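PDB 6DHX: TipC2 from Streptococcus intermedius B196, which probably acts as an immunity protein, protecting the bacterium against an antibacterial toxin exported by a type VII secretion system. Local coordinates for residues A[37-42]-A[79-84]; A[42-47]-A[167-172]. All coordinates share one frame; numbering follows the deposited sequence.

Contact 1. Residues A[37-42]-A[79-84]; sequences NIFNKL and IDFSFL
The ring of F39 reaches out from the short 3-10 turn 38-41 and meets two side chains of the strand that runs through 79-82, I79 and F81. Its CE1 and CZ both lie 4.0 Å from CD1 of I79, so the methyl rests against one C-C bond of the ring. The other flank of the same ring brings CE2 of F39 to 3.8 Å from CZ of F81. The two phenyl groups meet obliquely at their outer ends, so this is van der Waals packing and not a regular aromatic stack. I79 and F81 alternate with D80 along the strand and therefore present their side chains to the same side. In I79, CG1 lies anti to the carbonyl carbon (chi1 -49°), and the extended chain beyond it (chi2 171°) carries CD1 out to the F39 ring.

N37 shapes the backbone that bears the ring. Its OD1 lies at the ring's edge, in plane, and accepts from N of F39 at 2.9 Å in an Asx turn, with a nearly straight N-H...O angle of 165°, and N of N40 bonds back to O of N37 at 2.8 Å.

The contact is fully buried. T29 of helix 21-32 touches both F39 and F81, I63 of strand 59-65 touches F39 and I79, and W170 of helix 151-173 meets the F39 ring, so F39 is packed between the sheet and these two helices.

Contact 2. Residues A[42-47]-A[167-172]; sequences LTDVEV and LKDWCS
OD2 of D169 is gripped by the hydroxyl of Y65, to which it is hydrogen-bonded, and by a water that links it to D44. The water donates to both carboxylates, at 2.7 Å to OD2 of D169 and 2.8 Å to OD2 of D44. The carboxylates of D44 and D169 come near each other, OD2 to OD2 at 4.5 Å, and the shared water probably eases the repulsion between like charges.

Beside this polar bridge, both methyls of L42 press on CB of D169 from one side, CD1 and CD2 each 3.8 Å from it; CD1 lies more over CG, CD2 toward OD2. The two side chains cross at about a right angle. With CG anti to the backbone N (chi1 -178°), L42 sends its branched end at the helix. Carbonyl O of D169 takes two donors from S172, OG at 2.6 Å and the backbone N at 3.0 Å. The OG bond turns the serine hydroxyl back onto the helix, at 4.0 Å from CD1 of L42.

The L42-V45 type I turn leads directly into strand 45-51, and D44 pairs through its backbone with K66. L42 also packs on Y65 of strand 59-65 and I173 of helix 151-173, so the contact sets the C-terminal part of that helix against the start of the sheet's first strand.

Contacts 1 and 2 have centres 10 Å apart, on the same side of the chain's centre, and share L42, which follows the 3-10 segment 38-41 and opens the type I turn into strand 45-51. Along the chain their segments alternate: 37-42, 42-47, 79-84, then 167-172. One connection between helix 21-32 and the sheet thus packs on strand 74-82 through F39 and on helix 151-173 through both 37-42 and 42-47. The two contacts touch directly, with ND2 of N37 3.7 Å from CG1 of V47 and CB of F39 3.8 Å from CG2 of V47. Together they tie residues far apart in sequence into one packed corner, where helix 151-173 closes against the sheet.

Contact 1. Residues A[37-42]-A[79-84]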
ATOM      1  N   ASN A  37      -1.313   0.719  18.953  1.00 23.79           N
ATOM      2  CA  ASN A  37      -1.618   0.699  17.523  1.00 23.89           C
ATOM      3  C   ASN A  37      -2.637  -0.378  17.202  1.00 24.93           C
ATOM      4  O   ASN A  37      -2.452  -1.534  17.558  1.00 22.98           O
ATOM      5  CB  ASN A  37      -0.308   0.440  16.761  1.00 22.20           C
ATOM      6  CG  ASN A  37      -0.400   0.814  15.275  1.00 21.78           C
ATOM      7  OD1 ASN A  37      -1.327   0.433  14.581  1.00 22.79           O
ATOM      8  ND2 ASN A  37       0.602   1.564  14.791  1.00 20.25           N
ATOM      9  N   ILE A  38      -3.688   0.012  16.457  1.00 21.44           N
ATOM     10  CA  ILE A  38      -4.696  -0.953  16.034  1.00 23.77           C
ATOM     11  C   ILE A  38      -4.062  -2.175  15.348  1.00 24.20           C
ATOM     12  O   ILE A  38      -4.529  -3.298  15.507  1.00 23.24           O
ATOM     13  CB  ILE A  38      -5.723  -0.242  15.107  1.00 20.40           C
ATOM     14  CG1 ILE A  38      -6.783  -1.238  14.614  1.00 31.21           C
ATOM     15  CG2 ILE A  38      -5.065   0.429  13.856  1.00 21.56           C
ATOM     16  CD1 ILE A  38      -7.667  -1.689  15.674  1.00 33.12           C
ATOM     17  N   PHE A  39      -2.960  -1.990  14.616  1.00 22.57           N
ATOM     18  CA  PHE A  39      -2.356  -3.108  13.902  1.00 21.32           C
ATOM     19  C   PHE A  39      -1.623  -4.072  14.821  1.00 22.93           C
ATOM     20  O   PHE A  39      -1.224  -5.153  14.370  1.00 24.26           O
ATOM     21  CB  PHE A  39      -1.415  -2.571  12.807  1.00 18.40           C
ATOM     22  CG  PHE A  39      -2.150  -2.115  11.578  1.00 20.32           C
ATOM     23  CD1 PHE A  39      -2.549  -3.028  10.577  1.00 22.13           C
ATOM     24  CD2 PHE A  39      -2.476  -0.770  11.414  1.00 17.61           C
ATOM     25  CE1 PHE A  39      -3.242  -2.579   9.429  1.00 23.27           C
ATOM     26  CE2 PHE A  39      -3.146  -0.308  10.286  1.00 19.86           C
ATOM     27  CZ  PHE A  39      -3.567  -1.207   9.272  1.00 22.57           C
ATOM     28  N   ASN A  40      -1.439  -3.720  16.108  1.00 19.95           N
ATOM     29  CA  ASN A  40      -1.005  -4.732  17.066  1.00 19.59           C
ATOM     30  C   ASN A  40      -1.982  -5.895  17.098  1.00 29.60           C
ATOM     31  O   ASN A  40      -1.582  -6.993  17.481  1.00 29.31           O
ATOM     32  CB  ASN A  40      -0.879  -4.159  18.499  1.00 24.83           C
ATOM     33  CG  ASN A  40       0.261  -3.122  18.613  1.00 28.33           C
ATOM     34  OD1 ASN A  40       1.174  -3.131  17.816  1.00 28.26           O
ATOM     35  ND2 ASN A  40       0.181  -2.240  19.596  1.00 26.28           N
ATOM     36  N   LYS A  41      -3.236  -5.663  16.703  1.00 27.37           N
ATOM     37  CA  LYS A  41      -4.280  -6.697  16.718  1.00 31.44           C
ATOM     38  C   LYS A  41      -4.151  -7.670  15.551  1.00 29.54           C
ATOM     39  O   LYS A  41      -4.786  -8.722  15.592  1.00 30.64           O
ATOM     40  CB  LYS A  41      -5.678  -6.054  16.690  1.00 30.54           C
ATOM     41  CG  LYS A  41      -6.039  -5.284  18.001  1.00 31.73           C
ATOM     42  CD  LYS A  41      -7.449  -4.665  17.902  1.00 43.44           C
ATOM     43  CE  LYS A  41      -7.832  -3.940  19.203  1.00 51.19           C
ATOM     44  NZ  LYS A  41      -9.240  -3.476  19.199  1.00 52.16           N
ATOM     45  N   LEU A  42      -3.336  -7.352  14.530  1.00 26.52           N
ATOM     46  CA  LEU A  42      -3.264  -8.148  13.289  1.00 21.97           C
ATOM     47  C   LEU A  42      -2.014  -9.011  13.378  1.00 21.76           C
ATOM     48  O   LEU A  42      -0.889  -8.512  13.229  1.00 26.17           O
ATOM     49  CB  LEU A  42      -3.224  -7.250  12.048  1.00 21.21           C
ATOM     50  CG  LEU A  42      -3.191  -7.972  10.689  1.00 20.30           C
ATOM     51  CD1 LEU A  42      -4.472  -8.818  10.528  1.00 23.63           C
ATOM     52  CD2 LEU A  42      -3.108  -6.868   9.586  1.00 22.61           C
ATOM     53  N   ILE A  79       2.441  -1.040   4.591  1.00 21.52           N
ATOM     54  CA  ILE A  79       1.557   0.125   4.692  1.00 19.85           C
ATOM     55  C   ILE A  79       2.328   1.212   5.412  1.00 23.82           C
ATOM     56  O   ILE A  79       2.753   1.005   6.542  1.00 21.26           O
ATOM     57  CB  ILE A  79       0.260  -0.171   5.465  1.00 20.20           C
ATOM     58  CG1 ILE A  79      -0.419  -1.452   4.950  1.00 20.00           C
ATOM     59  CG2 ILE A  79      -0.669   1.058   5.364  1.00 20.79           C
ATOM     60  CD1 ILE A  79      -1.598  -1.913   5.849  1.00 22.02           C
ATOM     61  N   ASP A  80       2.520   2.354   4.769  1.00 19.14           N
ATOM     62  CA  ASP A  80       3.184   3.488   5.408  1.00 20.20           C
ATOM     63  C   ASP A  80       2.165   4.584   5.673  1.00 20.61           C
ATOM     64  O   ASP A  80       1.306   4.835   4.840  1.00 22.33           O
ATOM     65  CB  ASP A  80       4.302   4.071   4.523  1.00 20.63           C
ATOM     66  CG  ASP A  80       5.532   3.207   4.500  1.00 32.88           C
ATOM     67  OD1 ASP A  80       5.794   2.547   5.499  1.00 34.79           O
ATOM     68  OD2 ASP A  80       6.215   3.110   3.449  1.00 32.98           O
ATOM     69  N   PHE A  81       2.287   5.270   6.808  1.00 20.02           N
ATOM     70  CA  PHE A  81       1.396   6.376   7.158  1.00 21.29           C
ATOM     71  C   PHE A  81       2.164   7.689   7.201  1.00 22.87           C
ATOM     72  O   PHE A  81       3.230   7.743   7.828  1.00 24.20           O
ATOM     73  CB  PHE A  81       0.790   6.107   8.544  1.00 17.93           C
ATOM     74  CG  PHE A  81      -0.172   4.977   8.537  1.00 18.89           C
ATOM     75  CD1 PHE A  81       0.278   3.662   8.617  1.00 18.74           C
ATOM     76  CD2 PHE A  81      -1.543   5.215   8.391  1.00 22.16           C
ATOM     77  CE1 PHE A  81      -0.619   2.558   8.581  1.00 20.17           C
ATOM     78  CE2 PHE A  81      -2.448   4.138   8.343  1.00 19.73           C
ATOM     79  CZ  PHE A  81      -1.975   2.792   8.415  1.00 17.68           C
ATOM     80  N   SER A  82       1.654   8.724   6.516  1.00 18.86           N
ATOM     81  CA  SER A  82       2.284  10.046   6.543  1.00 23.69           C
ATOM     82  C   SER A  82       1.251  10.976   7.142  1.00 25.10           C
ATOM     83  O   SER A  82       0.284  11.352   6.470  1.00 23.82           O
ATOM     84  CB  SER A  82       2.716  10.534   5.157  1.00 27.59           C
ATOM     85  OG  SER A  82       3.684   9.650   4.615  1.00 29.73           O
ATOM     86  N   PHE A  83       1.429  11.308   8.409  1.00 23.80           N
ATOM     87  CA  PHE A  83       0.446  12.152   9.085  1.00 27.50           C
ATOM     88  C   PHE A  83       0.808  13.626   9.080  1.00 30.63           C
ATOM     89  O   PHE A  83      -0.079  14.480   9.264  1.00 27.72           O
ATOM     90  CB  PHE A  83       0.307  11.741  10.555  1.00 25.16           C
ATOM     91  CG  PHE A  83      -0.176  10.352  10.785  1.00 23.94           C
ATOM     92  CD1 PHE A  83      -1.296   9.858  10.123  1.00 24.04           C
ATOM     93  CD2 PHE A  83       0.472   9.537  11.742  1.00 28.04           C
ATOM     94  CE1 PHE A  83      -1.765   8.574  10.375  1.00 22.55           C
ATOM     95  CE2 PHE A  83       0.017   8.258  11.983  1.00 21.49           C
ATOM     96  CZ  PHE A  83      -1.106   7.768  11.318  1.00 21.21           C
ATOM     97  N   LEU A  84       2.086  13.949   8.942  1.00 25.22           N
ATOM     98  CA  LEU A  84       2.565  15.283   9.282  1.00 28.56           C
ATOM     99  C   LEU A  84       2.741  16.211   8.083  1.00 34.02           C
ATOM    100  O   LEU A  84       2.881  17.421   8.286  1.00 38.71           O
ATOM    101  CB  LEU A  84       3.927  15.173   9.993  1.00 30.65           C
ATOM    102  CG  LEU A  84       3.993  15.066  11.510  1.00 42.87           C
ATOM    103  CD1 LEU A  84       2.877  14.251  12.115  1.00 37.87           C
ATOM    104  CD2 LEU A  84       5.386  14.562  11.959  1.00 38.77           C
TER

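Contact 2. Residues A[42-47]-A[167-172]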
ATOM      1  N   LEU A  42      -3.336  -7.352  14.530  1.00 26.52           N
ATOM      2  CA  LEU A  42      -3.264  -8.148  13.289  1.00 21.97           C
ATOM      3  C   LEU A  42      -2.014  -9.011  13.378  1.00 21.76           C
ATOM      4  O   LEU A  42      -0.889  -8.512  13.229  1.00 26.17           O
ATOM      5  CB  LEU A  42      -3.224  -7.250  12.048  1.00 21.21           C
ATOM      6  CG  LEU A  42      -3.191  -7.972  10.689  1.00 20.30           C
ATOM      7  CD1 LEU A  42      -4.472  -8.818  10.528  1.00 23.63           C
ATOM      8  CD2 LEU A  42      -3.108  -6.868   9.586  1.00 22.61           C
ATOM      9  N   THR A  43      -2.205 -10.316  13.546  1.00 24.69           N
ATOM     10  CA  THR A  43      -1.067 -11.173  13.838  1.00 25.83           C
ATOM     11  C   THR A  43      -0.142 -11.339  12.630  1.00 30.12           C
ATOM     12  O   THR A  43       1.044 -11.586  12.817  1.00 30.99           O
ATOM     13  CB  THR A  43      -1.604 -12.533  14.350  1.00 38.18           C
ATOM     14  OG1 THR A  43      -2.157 -12.306  15.638  1.00 44.72           O
ATOM     15  CG2 THR A  43      -0.464 -13.538  14.518  1.00 44.13           C
ATOM     16  N   ASP A  44      -0.646 -11.190  11.392  1.00 29.47           N
ATOM     17  CA  ASP A  44       0.204 -11.376  10.216  1.00 25.57           C
ATOM     18  C   ASP A  44       1.174 -10.229   9.967  1.00 28.27           C
ATOM     19  O   ASP A  44       1.937 -10.341   9.005  1.00 25.81           O
ATOM     20  CB  ASP A  44      -0.637 -11.545   8.932  1.00 28.91           C
ATOM     21  CG  ASP A  44      -1.262 -12.932   8.831  1.00 33.26           C
ATOM     22  OD1 ASP A  44      -0.812 -13.845   9.563  1.00 34.39           O
ATOM     23  OD2 ASP A  44      -2.172 -13.129   7.998  1.00 32.49           O
ATOM     24  N   VAL A  45       1.154  -9.140  10.743  1.00 25.78           N
ATOM     25  CA  VAL A  45       2.057  -8.039  10.400  1.00 27.65           C
ATOM     26  C   VAL A  45       2.931  -7.686  11.592  1.00 27.90           C
ATOM     27  O   VAL A  45       2.617  -8.003  12.750  1.00 26.77           O
ATOM     28  CB  VAL A  45       1.266  -6.798   9.908  1.00 21.28           C
ATOM     29  CG1 VAL A  45       0.344  -7.191   8.728  1.00 23.94           C
ATOM     30  CG2 VAL A  45       0.443  -6.161  11.098  1.00 20.03           C
ATOM     31  N   GLU A  46       4.056  -7.034  11.293  1.00 21.95           N
ATOM     32  CA  GLU A  46       4.845  -6.313  12.286  1.00 23.45           C
ATOM     33  C   GLU A  46       4.539  -4.820  12.229  1.00 26.34           C
ATOM     34  O   GLU A  46       4.420  -4.250  11.142  1.00 28.26           O
ATOM     35  CB  GLU A  46       6.334  -6.475  12.012  1.00 27.61           C
ATOM     36  CG  GLU A  46       6.865  -7.916  12.036  1.00 41.95           C
ATOM     37  CD  GLU A  46       8.277  -8.035  11.459  1.00 48.38           C
ATOM     38  OE1 GLU A  46       8.879  -7.029  10.982  1.00 45.19           O
ATOM     39  OE2 GLU A  46       8.789  -9.163  11.471  1.00 49.93           O
ATOM     40  N   VAL A  47       4.503  -4.187  13.380  1.00 22.76           N
ATOM     41  CA  VAL A  47       4.365  -2.734  13.473  1.00 22.65           C
ATOM     42  C   VAL A  47       5.767  -2.181  13.662  1.00 19.52           C
ATOM     43  O   VAL A  47       6.553  -2.722  14.461  1.00 23.24           O
ATOM     44  CB  VAL A  47       3.452  -2.318  14.647  1.00 27.64           C
ATOM     45  CG1 VAL A  47       3.431  -0.805  14.771  1.00 23.87           C
ATOM     46  CG2 VAL A  47       1.981  -2.813  14.392  1.00 24.79           C
ATOM     47  N   LEU A 167      -6.991  -5.297   2.807  1.00 20.29           N
ATOM     48  CA  LEU A 167      -8.256  -4.718   3.264  1.00 21.36           C
ATOM     49  C   LEU A 167      -9.107  -5.770   3.972  1.00 19.37           C
ATOM     50  O   LEU A 167      -9.855  -5.450   4.913  1.00 20.90           O
ATOM     51  CB  LEU A 167      -9.032  -4.079   2.106  1.00 22.02           C
ATOM     52  CG  LEU A 167      -8.354  -2.845   1.475  1.00 22.16           C
ATOM     53  CD1 LEU A 167      -9.234  -2.263   0.340  1.00 21.79           C
ATOM     54  CD2 LEU A 167      -8.079  -1.726   2.553  1.00 22.56           C
ATOM     55  N   LYS A 168      -9.002  -7.023   3.562  1.00 20.34           N
ATOM     56  CA  LYS A 168      -9.724  -8.079   4.280  1.00 22.50           C
ATOM     57  C   LYS A 168      -9.163  -8.234   5.699  1.00 22.36           C
ATOM     58  O   LYS A 168      -9.913  -8.425   6.673  1.00 23.58           O
ATOM     59  CB  LYS A 168      -9.611  -9.385   3.493  1.00 22.90           C
ATOM     60  CG  LYS A 168     -10.485 -10.501   4.036  1.00 24.60           C
ATOM     61  CD  LYS A 168     -10.296 -11.766   3.219  1.00 30.11           C
ATOM     62  CE  LYS A 168     -11.347 -12.820   3.538  1.00 37.03           C
ATOM     63  NZ  LYS A 168     -11.171 -14.006   2.666  1.00 39.55           N
ATOM     64  N   ASP A 169      -7.839  -8.093   5.834  1.00 20.85           N
ATOM     65  CA  ASP A 169      -7.199  -8.090   7.152  1.00 24.69           C
ATOM     66  C   ASP A 169      -7.691  -6.930   8.004  1.00 20.75           C
ATOM     67  O   ASP A 169      -7.929  -7.098   9.202  1.00 19.99           O
ATOM     68  CB  ASP A 169      -5.673  -7.997   7.022  1.00 24.15           C
ATOM     69  CG  ASP A 169      -5.029  -9.323   6.674  1.00 27.85           C
ATOM     70  OD1 ASP A 169      -5.721 -10.352   6.713  1.00 26.21           O
ATOM     71  OD2 ASP A 169      -3.832  -9.336   6.347  1.00 28.85           O
ATOM     72  N   TRP A 170      -7.767  -5.723   7.415  1.00 20.02           N
ATOM     73  CA  TRP A 170      -8.312  -4.579   8.148  1.00 20.13           C
ATOM     74  C   TRP A 170      -9.683  -4.898   8.707  1.00 20.78           C
ATOM     75  O   TRP A 170      -9.973  -4.634   9.888  1.00 21.48           O
ATOM     76  CB  TRP A 170      -8.433  -3.364   7.204  1.00 21.23           C
ATOM     77  CG  TRP A 170      -9.084  -2.203   7.911  1.00 19.26           C
ATOM     78  CD1 TRP A 170     -10.340  -1.672   7.685  1.00 18.81           C
ATOM     79  CD2 TRP A 170      -8.514  -1.453   9.000  1.00 20.96           C
ATOM     80  NE1 TRP A 170     -10.572  -0.632   8.574  1.00 20.06           N
ATOM     81  CE2 TRP A 170      -9.475  -0.475   9.383  1.00 21.65           C
ATOM     82  CE3 TRP A 170      -7.282  -1.510   9.670  1.00 18.32           C
ATOM     83  CZ2 TRP A 170      -9.235   0.462  10.406  1.00 22.18           C
ATOM     84  CZ3 TRP A 170      -7.030  -0.559  10.717  1.00 23.88           C
ATOM     85  CH2 TRP A 170      -8.003   0.398  11.061  1.00 24.15           C
ATOM     86  N   CYS A 171     -10.551  -5.485   7.861  1.00 21.14           N
ATOM     87  CA  CYS A 171     -11.904  -5.807   8.326  1.00 21.88           C
ATOM     88  C   CYS A 171     -11.921  -6.936   9.359  1.00 23.74           C
ATOM     89  O   CYS A 171     -12.920  -7.074  10.077  1.00 26.96           O
ATOM     90  CB  CYS A 171     -12.840  -6.154   7.132  1.00 24.32           C
ATOM     91  SG  CYS A 171     -13.003  -4.652   6.019  1.00 27.76           S
ATOM     92  N   SER A 172     -10.818  -7.661   9.533  1.00 23.11           N
ATOM     93  CA  SER A 172     -10.744  -8.668  10.592  1.00 23.38           C
ATOM     94  C   SER A 172     -10.347  -8.089  11.946  1.00 25.40           C
ATOM     95  O   SER A 172     -10.553  -8.762  12.962  1.00 27.57           O
ATOM     96  CB  SER A 172      -9.727  -9.762  10.223  1.00 29.68           C
ATOM     97  OG  SER A 172      -8.398  -9.353  10.485  1.00 32.21           O
TER
HETATM   98  O   HOH W   1      -2.938 -11.755   5.703  1.00 27.10           O